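Local coordinates for oligopeptide ABC transporter, periplasmic oligopeptide-binding protein, putative (Thermotoga maritima MSB8, PDB 5IPW), which probably binds oligopeptides outside the inner membrane and delivers them to an ABC transporter for uptake into the cell, at residues Ile132-Asn137 / His193-Phe198; Arg302-Leu307 / Pro598-Asn603; Leu316-Ser321 / Val328-Ala333. All blocks are in the same frame, centred on the assembly; numbering follows the deposited sequence.

Contact 1 of 3, residues Ile132-Asn137 / His193-Phe198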
loop_
_atom_site.group_PDB
_atom_site.type_symbol
_atom_site.label_atom_id
_atom_site.label_comp_id
_atom_site.label_asym_id
_atom_site.label_seq_id
_atom_site.Cartn_x
_atom_site.Cartn_y
_atom_site.Cartn_z
ATOM N N ILE A 132 12.814 1.072 -20.976
ATOM C CA ILE A 132 12.629 1.862 -19.770
ATOM C C ILE A 132 12.817 3.333 -20.106
ATOM O O ILE A 132 12.006 4.166 -19.710
ATOM C CB ILE A 132 13.601 1.449 -18.656
ATOM C CG1 ILE A 132 13.336 -0.013 -18.271
ATOM C CG2 ILE A 132 13.444 2.367 -17.445
ATOM C CD1 ILE A 132 14.330 -0.607 -17.295
ATOM N N VAL A 133 13.872 3.643 -20.854
ATOM C CA VAL A 133 14.156 5.030 -21.242
ATOM C C VAL A 133 12.990 5.575 -22.061
ATOM O O VAL A 133 12.489 6.670 -21.818
ATOM C CB VAL A 133 15.459 5.142 -22.060
ATOM C CG1 VAL A 133 15.636 6.555 -22.594
ATOM C CG2 VAL A 133 16.664 4.751 -21.213
ATOM N N PHE A 134 12.563 4.795 -23.039
ATOM C CA PHE A 134 11.400 5.147 -23.832
ATOM C C PHE A 134 10.227 5.518 -22.929
ATOM O O PHE A 134 9.574 6.537 -23.127
ATOM C CB PHE A 134 11.003 3.983 -24.726
ATOM C CG PHE A 134 9.709 4.198 -25.436
ATOM C CD1 PHE A 134 9.624 5.097 -26.482
ATOM C CD2 PHE A 134 8.569 3.519 -25.045
ATOM C CE1 PHE A 134 8.428 5.305 -27.137
ATOM C CE2 PHE A 134 7.369 3.721 -25.697
ATOM C CZ PHE A 134 7.297 4.617 -26.743
ATOM N N TRP A 135 9.976 4.684 -21.929
ATOM C CA TRP A 135 8.891 4.930 -20.999
ATOM C C TRP A 135 9.072 6.228 -20.200
ATOM O O TRP A 135 8.151 7.047 -20.160
ATOM C CB TRP A 135 8.723 3.742 -20.055
ATOM C CG TRP A 135 7.689 3.967 -19.011
ATOM C CD1 TRP A 135 6.339 4.005 -19.190
ATOM C CD2 TRP A 135 7.917 4.183 -17.617
ATOM N NE1 TRP A 135 5.713 4.229 -17.994
ATOM C CE2 TRP A 135 6.659 4.342 -17.010
ATOM C CE3 TRP A 135 9.062 4.252 -16.825
ATOM C CZ2 TRP A 135 6.511 4.574 -15.637
ATOM C CZ3 TRP A 135 8.920 4.493 -15.465
ATOM C CH2 TRP A 135 7.652 4.650 -14.884
ATOM N N VAL A 136 10.238 6.437 -19.584
ATOM C CA VAL A 136 10.376 7.609 -18.709
ATOM C C VAL A 136 10.394 8.907 -19.518
ATOM O O VAL A 136 9.772 9.883 -19.109
ATOM C CB VAL A 136 11.558 7.570 -17.685
ATOM C CG1 VAL A 136 12.080 6.165 -17.434
ATOM C CG2 VAL A 136 12.697 8.499 -18.073
ATOM N N ASN A 137 11.076 8.919 -20.661
ATOM C CA ASN A 137 11.208 10.151 -21.446
ATOM C C ASN A 137 10.004 10.453 -22.323
ATOM O O ASN A 137 9.493 11.571 -22.312
ATOM C CB ASN A 137 12.460 10.113 -22.322
ATOM C CG ASN A 137 13.745 10.157 -21.510
ATOM O OD1 ASN A 137 13.767 10.614 -20.363
ATOM N ND2 ASN A 137 14.826 9.677 -22.104
ATOM N N HIS A 193 9.201 -0.990 -29.375
ATOM C CA HIS A 193 9.121 -1.601 -30.706
ATOM C C HIS A 193 7.684 -1.650 -31.229
ATOM O O HIS A 193 7.461 -1.615 -32.443
ATOM C CB HIS A 193 9.745 -3.002 -30.705
ATOM C CG HIS A 193 8.899 -4.048 -30.050
ATOM N ND1 HIS A 193 8.830 -4.205 -28.680
ATOM C CD2 HIS A 193 8.091 -4.999 -30.579
ATOM C CE1 HIS A 193 8.012 -5.203 -28.394
ATOM N NE2 HIS A 193 7.554 -5.705 -29.530
ATOM N N TYR A 194 6.723 -1.736 -30.308
ATOM C CA TYR A 194 5.305 -1.728 -30.651
ATOM C C TYR A 194 4.709 -0.324 -30.652
ATOM O O TYR A 194 3.907 -0.008 -31.523
ATOM C CB TYR A 194 4.507 -2.600 -29.674
ATOM C CG TYR A 194 3.005 -2.573 -29.912
ATOM C CD1 TYR A 194 2.433 -3.259 -30.980
ATOM C CD2 TYR A 194 2.157 -1.858 -29.065
ATOM C CE1 TYR A 194 1.061 -3.230 -31.202
ATOM C CE2 TYR A 194 0.783 -1.828 -29.273
ATOM C CZ TYR A 194 0.241 -2.509 -30.343
ATOM O OH TYR A 194 -1.115 -2.475 -30.545
ATOM N N LEU A 195 5.084 0.502 -29.678
ATOM C CA LEU A 195 4.397 1.778 -29.449
ATOM C C LEU A 195 4.888 2.971 -30.277
ATOM O O LEU A 195 4.129 3.917 -30.507
ATOM C CB LEU A 195 4.451 2.146 -27.967
ATOM C CG LEU A 195 3.542 1.301 -27.079
ATOM C CD1 LEU A 195 3.822 1.589 -25.616
ATOM C CD2 LEU A 195 2.077 1.551 -27.395
ATOM N N LYS A 196 6.146 2.933 -30.716
ATOM C CA LYS A 196 6.735 4.054 -31.462
ATOM C C LYS A 196 5.953 4.426 -32.726
ATOM O O LYS A 196 5.986 5.582 -33.152
ATOM C CB LYS A 196 8.191 3.762 -31.823
ATOM C CG LYS A 196 9.160 4.032 -30.694
ATOM C CD LYS A 196 10.590 3.733 -31.108
ATOM C CE LYS A 196 11.577 4.310 -30.102
ATOM N NZ LYS A 196 12.999 4.043 -30.465
ATOM N N GLN A 197 5.260 3.455 -33.325
ATOM C CA GLN A 197 4.424 3.722 -34.506
ATOM C C GLN A 197 3.249 4.666 -34.215
ATOM O O GLN A 197 2.656 5.206 -35.142
ATOM C CB GLN A 197 3.889 2.420 -35.102
ATOM C CG GLN A 197 2.908 1.684 -34.210
ATOM C CD GLN A 197 2.426 0.415 -34.856
ATOM O OE1 GLN A 197 1.882 0.451 -35.956
ATOM N NE2 GLN A 197 2.632 -0.718 -34.193
ATOM N N PHE A 198 2.917 4.837 -32.933
ATOM C CA PHE A 198 1.838 5.723 -32.490
ATOM C C PHE A 198 2.343 7.028 -31.861
ATOM O O PHE A 198 1.551 7.811 -31.332
ATOM C CB PHE A 198 0.970 4.984 -31.470
ATOM C CG PHE A 198 0.489 3.649 -31.947
ATOM C CD1 PHE A 198 -0.364 3.555 -33.035
ATOM C CD2 PHE A 198 0.886 2.485 -31.314
ATOM C CE1 PHE A 198 -0.816 2.326 -33.483
ATOM C CE2 PHE A 198 0.441 1.251 -31.760
ATOM C CZ PHE A 198 -0.410 1.171 -32.847
#

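Contact 2 of 3, residues Arg302-Leu307 / Pro598-Asn603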
loop_
_atom_site.group_PDB
_atom_site.type_symbol
_atom_site.label_atom_id
_atom_site.label_comp_id
_atom_site.label_asym_id
_atom_site.label_seq_id
_atom_site.Cartn_x
_atom_site.Cartn_y
_atom_site.Cartn_z
ATOM N N ARG A 302 -10.168 -9.386 -3.665
ATOM C CA ARG A 302 -10.489 -8.013 -3.996
ATOM C C ARG A 302 -11.814 -7.536 -3.394
ATOM O O ARG A 302 -11.828 -6.636 -2.540
ATOM C CB ARG A 302 -10.475 -7.802 -5.504
ATOM C CG ARG A 302 -10.622 -6.343 -5.882
ATOM C CD ARG A 302 -10.207 -6.105 -7.316
ATOM N NE ARG A 302 -10.488 -4.738 -7.753
ATOM C CZ ARG A 302 -9.812 -3.658 -7.370
ATOM N NH1 ARG A 302 -8.809 -3.752 -6.516
ATOM N NH2 ARG A 302 -10.147 -2.465 -7.840
ATOM N N HIS A 303 -12.928 -8.118 -3.815
ATOM C CA HIS A 303 -14.209 -7.629 -3.297
ATOM C C HIS A 303 -14.658 -8.385 -2.068
ATOM O O HIS A 303 -15.410 -7.856 -1.261
ATOM C CB HIS A 303 -15.244 -7.628 -4.396
ATOM C CG HIS A 303 -14.852 -6.749 -5.535
ATOM N ND1 HIS A 303 -14.566 -5.412 -5.365
ATOM C CD2 HIS A 303 -14.633 -7.021 -6.842
ATOM C CE1 HIS A 303 -14.225 -4.888 -6.527
ATOM N NE2 HIS A 303 -14.254 -5.844 -7.439
ATOM N N ILE A 304 -14.144 -9.603 -1.923
ATOM C CA ILE A 304 -14.338 -10.438 -0.738
ATOM C C ILE A 304 -13.873 -9.722 0.542
ATOM O O ILE A 304 -14.562 -9.762 1.562
ATOM C CB ILE A 304 -13.546 -11.771 -0.854
ATOM C CG1 ILE A 304 -13.668 -12.420 -2.242
ATOM C CG2 ILE A 304 -13.992 -12.759 0.213
ATOM C CD1 ILE A 304 -15.077 -12.550 -2.764
ATOM N N GLY A 305 -12.708 -9.073 0.467
ATOM C CA GLY A 305 -12.041 -8.461 1.629
ATOM C C GLY A 305 -12.602 -7.145 2.166
ATOM O O GLY A 305 -12.218 -6.709 3.256
ATOM N N GLY A 306 -13.481 -6.493 1.405
ATOM C CA GLY A 306 -14.245 -5.334 1.902
ATOM C C GLY A 306 -15.561 -5.763 2.537
ATOM O O GLY A 306 -16.007 -5.180 3.525
ATOM N N LEU A 307 -16.176 -6.787 1.947
ATOM C CA LEU A 307 -17.379 -7.410 2.485
ATOM C C LEU A 307 -17.094 -8.129 3.808
ATOM O O LEU A 307 -17.906 -8.074 4.732
ATOM C CB LEU A 307 -17.971 -8.398 1.467
ATOM C CG LEU A 307 -18.400 -7.836 0.102
ATOM C CD1 LEU A 307 -18.860 -8.956 -0.823
ATOM C CD2 LEU A 307 -19.487 -6.778 0.241
ATOM N N PRO A 598 -10.431 -10.419 4.695
ATOM C CA PRO A 598 -10.221 -11.812 4.345
ATOM C C PRO A 598 -10.272 -12.111 2.858
ATOM O O PRO A 598 -10.853 -11.363 2.072
ATOM C CB PRO A 598 -11.374 -12.518 5.054
ATOM C CG PRO A 598 -12.469 -11.518 5.017
ATOM C CD PRO A 598 -11.790 -10.191 5.215
ATOM N N ALA A 599 -9.655 -13.225 2.499
ATOM C CA ALA A 599 -9.676 -13.729 1.143
ATOM C C ALA A 599 -10.138 -15.158 1.226
ATOM O O ALA A 599 -10.221 -15.730 2.316
ATOM C CB ALA A 599 -8.282 -13.670 0.538
ATOM N N ILE A 600 -10.440 -15.742 0.080
ATOM C CA ILE A 600 -10.727 -17.160 0.034
ATOM C C ILE A 600 -9.898 -17.816 -1.044
ATOM O O ILE A 600 -9.509 -17.177 -2.019
ATOM C CB ILE A 600 -12.229 -17.464 -0.177
ATOM C CG1 ILE A 600 -12.692 -17.111 -1.594
ATOM C CG2 ILE A 600 -13.063 -16.719 0.855
ATOM C CD1 ILE A 600 -14.088 -17.620 -1.910
ATOM N N ALA A 601 -9.620 -19.094 -0.827
ATOM C CA ALA A 601 -8.937 -19.916 -1.792
ATOM C C ALA A 601 -9.529 -21.304 -1.699
ATOM O O ALA A 601 -9.660 -21.845 -0.621
ATOM C CB ALA A 601 -7.450 -19.960 -1.484
ATOM N N LYS A 602 -9.895 -21.876 -2.830
ATOM C CA LYS A 602 -10.309 -23.257 -2.860
ATOM C C LYS A 602 -9.232 -24.132 -2.235
ATOM O O LYS A 602 -8.053 -23.789 -2.252
ATOM C CB LYS A 602 -10.567 -23.708 -4.297
ATOM C CG LYS A 602 -11.794 -23.064 -4.923
ATOM C CD LYS A 602 -13.086 -23.697 -4.446
ATOM C CE LYS A 602 -13.346 -25.008 -5.164
ATOM N NZ LYS A 602 -14.734 -25.458 -4.881
ATOM N N ASN A 603 -9.645 -25.271 -1.699
ATOM C CA ASN A 603 -8.724 -26.196 -1.058
ATOM C C ASN A 603 -7.659 -26.759 -1.990
ATOM O O ASN A 603 -6.613 -27.204 -1.521
ATOM C CB ASN A 603 -9.495 -27.351 -0.414
ATOM C CG ASN A 603 -10.342 -26.896 0.748
ATOM O OD1 ASN A 603 -10.037 -25.898 1.395
ATOM N ND2 ASN A 603 -11.420 -27.617 1.012
#

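Contact 3 of 3, residues Leu316-Ser321 / Val328-Ala333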
loop_
_atom_site.group_PDB
_atom_site.type_symbol
_atom_site.label_atom_id
_atom_site.label_comp_id
_atom_site.label_asym_id
_atom_site.label_seq_id
_atom_site.Cartn_x
_atom_site.Cartn_y
_atom_site.Cartn_z
ATOM N N LEU A 316 -20.869 -15.748 7.148
ATOM C CA LEU A 316 -21.380 -16.508 6.024
ATOM C C LEU A 316 -20.268 -17.204 5.233
ATOM O O LEU A 316 -20.424 -18.351 4.812
ATOM C CB LEU A 316 -22.195 -15.588 5.114
ATOM C CG LEU A 316 -23.341 -16.244 4.352
ATOM C CD1 LEU A 316 -24.391 -16.760 5.323
ATOM C CD2 LEU A 316 -23.968 -15.242 3.396
ATOM N N LEU A 317 -19.150 -16.508 5.033
ATOM C CA LEU A 317 -17.979 -17.088 4.355
ATOM C C LEU A 317 -17.425 -18.257 5.147
ATOM O O LEU A 317 -17.130 -19.316 4.599
ATOM C CB LEU A 317 -16.876 -16.038 4.180
ATOM C CG LEU A 317 -17.131 -14.947 3.138
ATOM C CD1 LEU A 317 -16.289 -13.718 3.432
ATOM C CD2 LEU A 317 -16.862 -15.462 1.733
ATOM N N MET A 318 -17.287 -18.053 6.449
ATOM C CA MET A 318 -16.820 -19.110 7.335
ATOM C C MET A 318 -17.785 -20.288 7.324
ATOM O O MET A 318 -17.386 -21.408 7.005
ATOM C CB MET A 318 -16.627 -18.576 8.756
ATOM C CG MET A 318 -15.554 -17.499 8.861
ATOM S SD MET A 318 -13.843 -18.059 9.046
ATOM C CE MET A 318 -13.813 -19.720 8.353
ATOM N N GLU A 319 -19.058 -20.022 7.622
ATOM C CA GLU A 319 -20.088 -21.075 7.659
ATOM C C GLU A 319 -20.110 -21.890 6.376
ATOM O O GLU A 319 -20.361 -23.088 6.408
ATOM C CB GLU A 319 -21.480 -20.488 7.900
ATOM C CG GLU A 319 -21.689 -19.859 9.278
ATOM C CD GLU A 319 -21.757 -20.865 10.414
ATOM O OE1 GLU A 319 -21.802 -22.095 10.155
ATOM O OE2 GLU A 319 -21.771 -20.409 11.581
ATOM N N ASN A 320 -19.826 -21.251 5.247
ATOM C CA ASN A 320 -19.865 -21.950 3.963
ATOM C C ASN A 320 -18.555 -22.547 3.438
ATOM O O ASN A 320 -18.567 -23.200 2.384
ATOM C CB ASN A 320 -20.468 -21.035 2.906
ATOM C CG ASN A 320 -21.974 -20.985 2.989
ATOM O OD1 ASN A 320 -22.653 -21.765 2.334
ATOM N ND2 ASN A 320 -22.498 -20.081 3.798
ATOM N N SER A 321 -17.443 -22.349 4.152
ATOM C CA SER A 321 -16.144 -22.872 3.702
ATOM C C SER A 321 -16.213 -24.364 3.446
ATOM O O SER A 321 -15.796 -24.840 2.390
ATOM C CB SER A 321 -15.022 -22.547 4.700
ATOM O OG SER A 321 -15.387 -22.801 6.039
ATOM N N VAL A 328 -10.947 -19.763 4.336
ATOM C CA VAL A 328 -10.945 -18.323 4.506
ATOM C C VAL A 328 -9.598 -17.912 5.069
ATOM O O VAL A 328 -9.193 -18.366 6.144
ATOM C CB VAL A 328 -12.059 -17.860 5.464
ATOM C CG1 VAL A 328 -11.921 -16.380 5.785
ATOM C CG2 VAL A 328 -13.427 -18.131 4.853
ATOM N N LEU A 329 -8.913 -17.041 4.342
ATOM C CA LEU A 329 -7.595 -16.586 4.741
ATOM C C LEU A 329 -7.743 -15.323 5.575
ATOM O O LEU A 329 -8.368 -14.346 5.144
ATOM C CB LEU A 329 -6.715 -16.359 3.506
ATOM C CG LEU A 329 -6.550 -17.632 2.669
ATOM C CD1 LEU A 329 -6.074 -17.313 1.268
ATOM C CD2 LEU A 329 -5.600 -18.603 3.343
ATOM N N LYS A 330 -7.164 -15.361 6.774
ATOM C CA LYS A 330 -7.308 -14.287 7.753
ATOM C C LYS A 330 -6.308 -13.171 7.490
ATOM O O LYS A 330 -5.489 -12.842 8.348
ATOM C CB LYS A 330 -7.124 -14.829 9.186
ATOM C CG LYS A 330 -8.405 -15.271 9.874
ATOM C CD LYS A 330 -8.787 -16.702 9.539
ATOM C CE LYS A 330 -10.177 -17.038 10.066
ATOM N NZ LYS A 330 -10.656 -18.346 9.537
ATOM N N TRP A 331 -6.377 -12.579 6.305
ATOM C CA TRP A 331 -5.534 -11.425 5.996
ATOM C C TRP A 331 -6.112 -10.189 6.673
ATOM O O TRP A 331 -7.324 -10.089 6.867
ATOM C CB TRP A 331 -5.441 -11.189 4.487
ATOM C CG TRP A 331 -4.839 -12.321 3.711
ATOM C CD1 TRP A 331 -4.302 -13.478 4.206
ATOM C CD2 TRP A 331 -4.679 -12.383 2.299
ATOM N NE1 TRP A 331 -3.835 -14.256 3.181
ATOM C CE2 TRP A 331 -4.057 -13.603 2.001
ATOM C CE3 TRP A 331 -5.008 -11.522 1.254
ATOM C CZ2 TRP A 331 -3.768 -13.987 0.703
ATOM C CZ3 TRP A 331 -4.717 -11.909 -0.033
ATOM C CH2 TRP A 331 -4.099 -13.124 -0.298
ATOM N N ILE A 332 -5.241 -9.244 7.010
ATOM C CA ILE A 332 -5.642 -8.027 7.709
ATOM C C ILE A 332 -5.467 -6.778 6.840
ATOM O O ILE A 332 -4.673 -6.771 5.898
ATOM C CB ILE A 332 -4.861 -7.854 9.030
ATOM C CG1 ILE A 332 -3.354 -7.670 8.770
ATOM C CG2 ILE A 332 -5.124 -9.042 9.953
ATOM C CD1 ILE A 332 -2.561 -7.242 9.996
ATOM N N ALA A 333 -6.229 -5.732 7.160
ATOM C CA ALA A 333 -6.031 -4.416 6.564
ATOM C C ALA A 333 -4.873 -3.761 7.285
ATOM O O ALA A 333 -4.517 -4.169 8.390
ATOM C CB ALA A 333 -7.286 -3.572 6.688
#

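Contact 1 of 3, residues Ile132-Asn137 / His193-Phe198
Within residues 132-137, Phe134 alone touches Leu195 and Lys196, the first of which belongs to a helical turn and the second to the 3-10 segment 196-198. This is packing of a helix against the helical and 3-10 turn 193-198 within a family 5 extracellular solute-binding fold, and it shows how one aromatic residue can bridge a wide gap: the nearest CA atoms, those of Phe134 and Lys196, stand 9.0 Å apart. The phenyl group extends from the helix and fills that distance because chi1 is 172°, which sets CG opposite the backbone N. Its two neighbours lie differently. Leu195 crosses the direction of the phenylalanine at about a right angle, and its CB sits 4.0 Å from Phe134 CZ while its CD1 comes to 4.1 Å from Phe134 CE2. Lys196 instead runs past the ring in the opposite direction, its chain extended beyond CG, so that methylenes and not the ammonium group do the touching. Both approaches are oblique to the ring.

Helix 129-140 turns other residues, Val133 and Val136, onto Val159, so the helix lies between strand 157-163 and segment 193-198, with Phe134 on the latter side. The turn carrying Leu195 is braced from within by Gln197 NE2, which donates to Tyr194 O at 3.0 Å, nearly straight at 161° and in the carbonyl plane. Lys196 has a second aromatic partner, Tyr202, in a cation-pi interaction. Against the phenylalanine, Lys196 CG approaches Phe134 CE1 to 3.8 Å. Farther out, Lys196 CE is 4.2 Å from Phe134 CD1.

Contact 2 of 3, residues Arg302-Leu307 / Pro598-Asn603
The short helix 304-307 abuts the beginning of strand 599-602, where Ile304 and Gly305 meet Pro598 and Ile600 at the start of an inner strand of a mixed beta-sheet. The junction brings together parts of the chain almost three hundred residues apart, and it illustrates how backbone and side chain can share a single interface. The backbone part centres on Pro598 O, which faces the peptide between Ile304 and Gly305. Gly305 has no side chain to intervene, and its CA lies 3.2 Å from Pro598 O. The Gly305 N atom is 3.4 Å from that same oxygen, Pro598 O, yet the angle is too poor for a hydrogen bond. From the proline ring, Pro598 CD comes within 4.0 Å of Gly305 CA.

The side-chain part is a meeting of two isoleucines at about a right angle. A chi1 of -44° at Ile304 swings CG2 round opposite the backbone N, toward strand 599-602, where it lies 3.9 Å from Pro598 O and 4.1 Å from Ile600 CG2; between the two isoleucines, the CG2 methyls make the contact. Both isoleucines also pack on Leu317 of helix 311-324, while Ile288 and Ala292 of helix 285-293 meet Ile304 and Ile600 respectively.

Polar anchoring comes from neighbours: Gly305 O is hydrogen-bonded to Ser597 OG, and the strand is paired through Ala599 with Leu329 and through Ile600 with Gln300. All four touching residues are buried. The chemistry therefore implies a joint made by apolar contact and close backbone apposition, its hydrogen bonds being made to residues outside the two segments.

Contact 3 of 3, residues Leu316-Ser321 / Val328-Ala333
Val328, in strand 326-333, receives Leu317 and Met318 from helix 311-324, the helix that precedes it in the chain. Helix 311-324 thus packs on the strand that follows it, on the same mixed sheet that contains strand 599-602. The pairing is a clear example of an interface that grades from a packed interior to a looser outer side.

On the packed side, Val328 points at the helix. Its CG2 lies 4.1 Å from Leu317 CB and 3.9 Å from Leu317 O, a carbonyl that is also hydrogen-bonded to Tyr326 OH. Leu317 also touches Leu289 of helix 285-293, and Val328 touches Pro598. Over the valine lies Met318, crossing it obliquely, with CE 3.9 Å from Val328 CB. The bend at chi2 (-85°) turns the thioether of Met318 toward the strand.

The outer side is less enclosed. Met318 and Lys330, both partly exposed, reach toward each other tip to tip, and Lys330 NZ ends 3.2 Å from Met318 SD, a close approach that is not a hydrogen bond. Lys330 is the centre of an inverse gamma turn. An alanine in place of Met318 would remove the thioether and would probably open a gap over Val328, leaving the end of Lys330 freer to turn.

The helix holds its own polar groups in order. Leu316 O accepts from Asn320 N and, from the opposite face of its plane, from Asn320 ND2 at 2.9 Å. Ser321 OG donates in the carbonyl plane to Met318 O, 2.6 Å away.

Overall arrangement
Contacts 2 and 3 belong to one structural neighbourhood, their centres about 7 Å apart, whereas contact 1 lies in a separate region, about 37 Å and 43 Å from them centre to centre. The neighbouring strands 599-602 and 326-333 tie the pair together, and helices 304-307 and 311-324, consecutive in the chain, reach this same sheet. The touching residues of contact 2 are all buried, and it combines backbone apposition with aliphatic methyls. Contact 3 starts in that core and runs outward to a sulfur and an ammonium group. Contact 1, mostly buried yet farther from the chain centre, relies on one aromatic ring against a helical and 3-10 turn.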